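Local atomic coordinates of geranyltranstransferase (Enterococcus faecalis, PDB entry 3P8L), a protein that probably joins isopentenyl diphosphate to geranyl diphosphate, with magnesium as cofactor, to give farnesyl diphosphate. Residues G104-N108 with H109-G113; E205-I208 with G209-Q213. All coordinates share one frame; numbering follows the deposited sequence.

Interactions 1 and 2 are both local contacts between neighbours in sequence, and they lie on opposite sides of the chain's centre. Their centres are about 39 Å apart and their nearest atoms about 30 Å apart, so neither touches the other. Interaction 1, its centre about 22 Å from the chain's centre, follows the first aspartate-rich motif of this synthase family; its Thr107 and His109 touch Asp92 in that motif, which in relatives binds the magnesium ions that hold the allylic diphosphate. Interaction 2, its centre about 17 Å from the chain's centre, is the opening of helix 205-230. The far end of that helix carries the second aspartate-rich motif, also a magnesium site in relatives, while residues 205-213 lie several turns away and pack against neighbouring helices.

Interaction 1. Residues G104-N108 with H109-G113; sequences GKPTN and HKVFG
Val111 N and Phe112 N bond back to Thr107 O and Asn108 O, the first backbone bonds of the short helix 108-112. Thr107 O receives Val111 N at 3.1 Å, and more weakly Lys110 N; Phe112 N closes the next turn on Asn108 O at 2.9 Å. Thr107 holds the N-cap position just before the helix, but its hydroxyl caps nothing. With OG1 between the backbone N and the carbonyl carbon (chi1 45°), it points beside His109, whose CE1 lies 3.2 Å from Thr107 OG1, and alongside Lys110, whose CG is 3.4 Å from it. That hydroxyl is hydrogen-bonded to Asp99 O.

The apolar touch is Pro106 CG against Val111 CG2, 3.8 Å apart. On the buried flank Asn108 OD1 approaches Phe112 CD2 at 3.7 Å, with the amide and ring planes turned 40° apart. Asn108 ND2 bonds to Ser45 OG, whereas OD1 is buried without a polar partner in the model.

The chain passes from strand 105-106, which pairs antiparallel with strand 101-102, through Thr107 into helix 108-112. Helix 36-47 borders Val111 and Phe112, while Asn108 and His109 pack between helices 71-92 and 114-133.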
# COMPACT_ATOMS: atom_id res chain seq x y z
N GLY A 104 -2.77 8.78 -25.12
CA GLY A 104 -2.27 8.42 -26.46
C GLY A 104 -1.16 7.37 -26.51
O GLY A 104 -0.59 7.14 -27.58
N LYS A 105 -0.86 6.75 -25.37
CA LYS A 105 0.20 5.74 -25.26
C LYS A 105 -0.39 4.42 -24.74
O LYS A 105 -1.41 4.41 -24.07
CB LYS A 105 1.33 6.27 -24.37
CG LYS A 105 2.23 7.29 -25.07
CD LYS A 105 3.29 7.90 -24.13
CE LYS A 105 4.01 6.84 -23.31
NZ LYS A 105 5.35 7.29 -22.83
N PRO A 106 0.24 3.27 -25.10
CA PRO A 106 -0.32 2.02 -24.57
C PRO A 106 -0.25 1.93 -23.05
O PRO A 106 0.69 2.45 -22.44
CB PRO A 106 0.56 0.94 -25.19
CG PRO A 106 1.78 1.64 -25.67
CD PRO A 106 1.35 3.00 -26.02
N THR A 107 -1.23 1.26 -22.48
CA THR A 107 -1.35 1.10 -21.04
C THR A 107 -0.32 0.11 -20.57
O THR A 107 0.26 -0.63 -21.39
CB THR A 107 -2.76 0.68 -20.64
OG1 THR A 107 -3.20 -0.35 -21.52
CG2 THR A 107 -3.73 1.87 -20.75
N ASN A 108 -0.06 0.12 -19.27
CA ASN A 108 0.98 -0.72 -18.68
C ASN A 108 0.89 -2.22 -19.05
O ASN A 108 1.89 -2.81 -19.45
CB ASN A 108 1.04 -0.52 -17.17
CG ASN A 108 2.33 -1.03 -16.58
OD1 ASN A 108 2.57 -2.23 -16.58
ND2 ASN A 108 3.16 -0.13 -16.05
N HIS A 109 -0.29 -2.82 -18.94
CA HIS A 109 -0.48 -4.23 -19.29
C HIS A 109 -0.29 -4.54 -20.77
O HIS A 109 0.11 -5.64 -21.11
CB HIS A 109 -1.85 -4.77 -18.82
CG HIS A 109 -3.02 -4.09 -19.44
ND1 HIS A 109 -3.50 -2.88 -18.99
CD2 HIS A 109 -3.87 -4.49 -20.43
CE1 HIS A 109 -4.58 -2.55 -19.68
NE2 HIS A 109 -4.82 -3.51 -20.56
N LYS A 110 -0.55 -3.56 -21.64
CA LYS A 110 -0.32 -3.69 -23.09
C LYS A 110 1.15 -3.68 -23.40
O LYS A 110 1.60 -4.32 -24.35
CB LYS A 110 -1.02 -2.58 -23.88
CG LYS A 110 -2.54 -2.67 -23.87
CD LYS A 110 -3.03 -4.08 -24.15
CE LYS A 110 -3.14 -4.35 -25.64
NZ LYS A 110 -3.80 -5.66 -25.86
N VAL A 111 1.92 -2.97 -22.58
CA VAL A 111 3.35 -3.01 -22.78
C VAL A 111 4.00 -4.25 -22.18
O VAL A 111 4.75 -4.95 -22.88
CB VAL A 111 4.03 -1.69 -22.34
CG1 VAL A 111 5.51 -1.72 -22.62
CG2 VAL A 111 3.41 -0.52 -23.05
N PHE A 112 3.70 -4.56 -20.91
CA PHE A 112 4.51 -5.48 -20.12
C PHE A 112 3.83 -6.80 -19.78
O PHE A 112 4.44 -7.68 -19.17
CB PHE A 112 4.99 -4.80 -18.83
CG PHE A 112 5.91 -3.63 -19.05
CD1 PHE A 112 7.26 -3.83 -19.35
CD2 PHE A 112 5.42 -2.33 -18.97
CE1 PHE A 112 8.13 -2.74 -19.57
CE2 PHE A 112 6.26 -1.23 -19.20
CZ PHE A 112 7.63 -1.44 -19.49
N GLY A 113 2.56 -6.91 -20.16
CA GLY A 113 1.72 -8.03 -19.79
C GLY A 113 1.02 -7.73 -18.48
O GLY A 113 1.45 -6.84 -17.71

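Interaction 2. Residues E205-I208 with G209-Q213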
# COMPACT_ATOMS: atom_id res chain seq x y z
N GLU A 205 -6.60 22.65 13.28
CA GLU A 205 -7.66 21.70 13.02
C GLU A 205 -8.86 22.37 12.38
O GLU A 205 -9.59 21.75 11.61
CB GLU A 205 -8.07 21.01 14.33
CG GLU A 205 -8.54 19.57 14.15
CD GLU A 205 -7.49 18.69 13.48
OE1 GLU A 205 -6.39 18.53 14.06
OE2 GLU A 205 -7.76 18.16 12.38
N GLU A 206 -9.04 23.64 12.70
CA GLU A 206 -10.14 24.43 12.17
C GLU A 206 -9.91 24.73 10.68
O GLU A 206 -10.82 24.61 9.86
CB GLU A 206 -10.26 25.73 12.98
CG GLU A 206 -11.67 26.05 13.49
CD GLU A 206 -12.51 26.86 12.51
OE1 GLU A 206 -12.90 26.30 11.46
OE2 GLU A 206 -12.78 28.05 12.79
N VAL A 207 -8.68 25.12 10.35
CA VAL A 207 -8.31 25.44 8.97
C VAL A 207 -8.30 24.16 8.11
O VAL A 207 -8.87 24.13 7.03
CB VAL A 207 -6.97 26.20 8.90
CG1 VAL A 207 -6.54 26.44 7.45
CG2 VAL A 207 -7.08 27.53 9.64
N ILE A 208 -7.68 23.09 8.64
CA ILE A 208 -7.60 21.79 7.96
C ILE A 208 -9.01 21.30 7.61
O ILE A 208 -9.24 20.83 6.49
CB ILE A 208 -6.76 20.77 8.78
CG1 ILE A 208 -5.27 21.13 8.65
CG2 ILE A 208 -7.00 19.31 8.34
CD1 ILE A 208 -4.36 20.49 9.70
N GLY A 209 -9.94 21.48 8.55
CA GLY A 209 -11.37 21.22 8.30
C GLY A 209 -12.00 22.01 7.17
O GLY A 209 -12.82 21.48 6.41
N LEU A 210 -11.63 23.28 7.06
CA LEU A 210 -12.06 24.13 5.94
C LEU A 210 -11.40 23.74 4.60
O LEU A 210 -12.05 23.72 3.55
CB LEU A 210 -11.80 25.60 6.26
CG LEU A 210 -12.72 26.29 7.29
CD1 LEU A 210 -12.35 27.76 7.43
CD2 LEU A 210 -14.19 26.14 6.91
N LEU A 211 -10.11 23.42 4.64
CA LEU A 211 -9.37 22.93 3.46
C LEU A 211 -10.01 21.66 2.90
O LEU A 211 -10.12 21.49 1.69
CB LEU A 211 -7.91 22.68 3.82
CG LEU A 211 -7.09 23.93 4.07
CD1 LEU A 211 -5.75 23.57 4.71
CD2 LEU A 211 -6.91 24.72 2.79
N THR A 212 -10.48 20.80 3.80
CA THR A 212 -11.22 19.59 3.47
C THR A 212 -12.51 19.86 2.71
O THR A 212 -12.84 19.16 1.74
CB THR A 212 -11.52 18.82 4.75
OG1 THR A 212 -10.29 18.49 5.38
CG2 THR A 212 -12.35 17.56 4.49
N GLN A 213 -13.24 20.88 3.14
CA GLN A 213 -14.48 21.28 2.49
C GLN A 213 -14.18 21.83 1.11
O GLN A 213 -14.91 21.53 0.15
CB GLN A 213 -15.21 22.34 3.33
CG GLN A 213 -15.93 21.80 4.56
CD GLN A 213 -16.60 22.90 5.37
OE1 GLN A 213 -17.43 23.66 4.86
NE2 GLN A 213 -16.25 22.99 6.65
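Val207 and Leu211 stand one helical turn apart on the buried flank of helix 205-230, lying side by side with Val207 CG1 4.0 Å from Leu211 CD1. The backbone beneath them is drawn close: Leu211 N reaches Val207 O at 2.8 Å. Leu211 CG also sits 3.5 Å from Val207 O, so the carbonyl is partly screened by the leucine. Both side chains press on Phe65, and Leu211 also meets Ile280 of helix 259-283 and Leu194 of helix 175-200. Leu210, buried too, packs against Lys279 and Ile280 of helix 259-283. Ile208 and Thr212 touch Val199 and Ile195 of helix 175-200.

Toward solvent the contact thins out. Glu205 and Glu206 are exposed. Glu206, its chain bent at chi2 (-89°), lies alongside Leu210 but comes no nearer than OE1 to CG at 4.2 Å, and the side chain of Glu205 stays farther still from residues 209-213. The backbone holds its helical pattern here, with Gly209 N bonded to Glu205 O at 3.1 Å.

Thr212 adds a second grip on the helix. Its OG1 lies beside its own backbone N (chi1 -60°) and gives a hydrogen bond of 2.8 Å to Ile208 O. Thr212 N bonds to that oxygen from the opposite face of the carbonyl plane. Ile208 O thus accepts two bonds, and the Thr212 hydroxyl spends its hydrogen within its own helix.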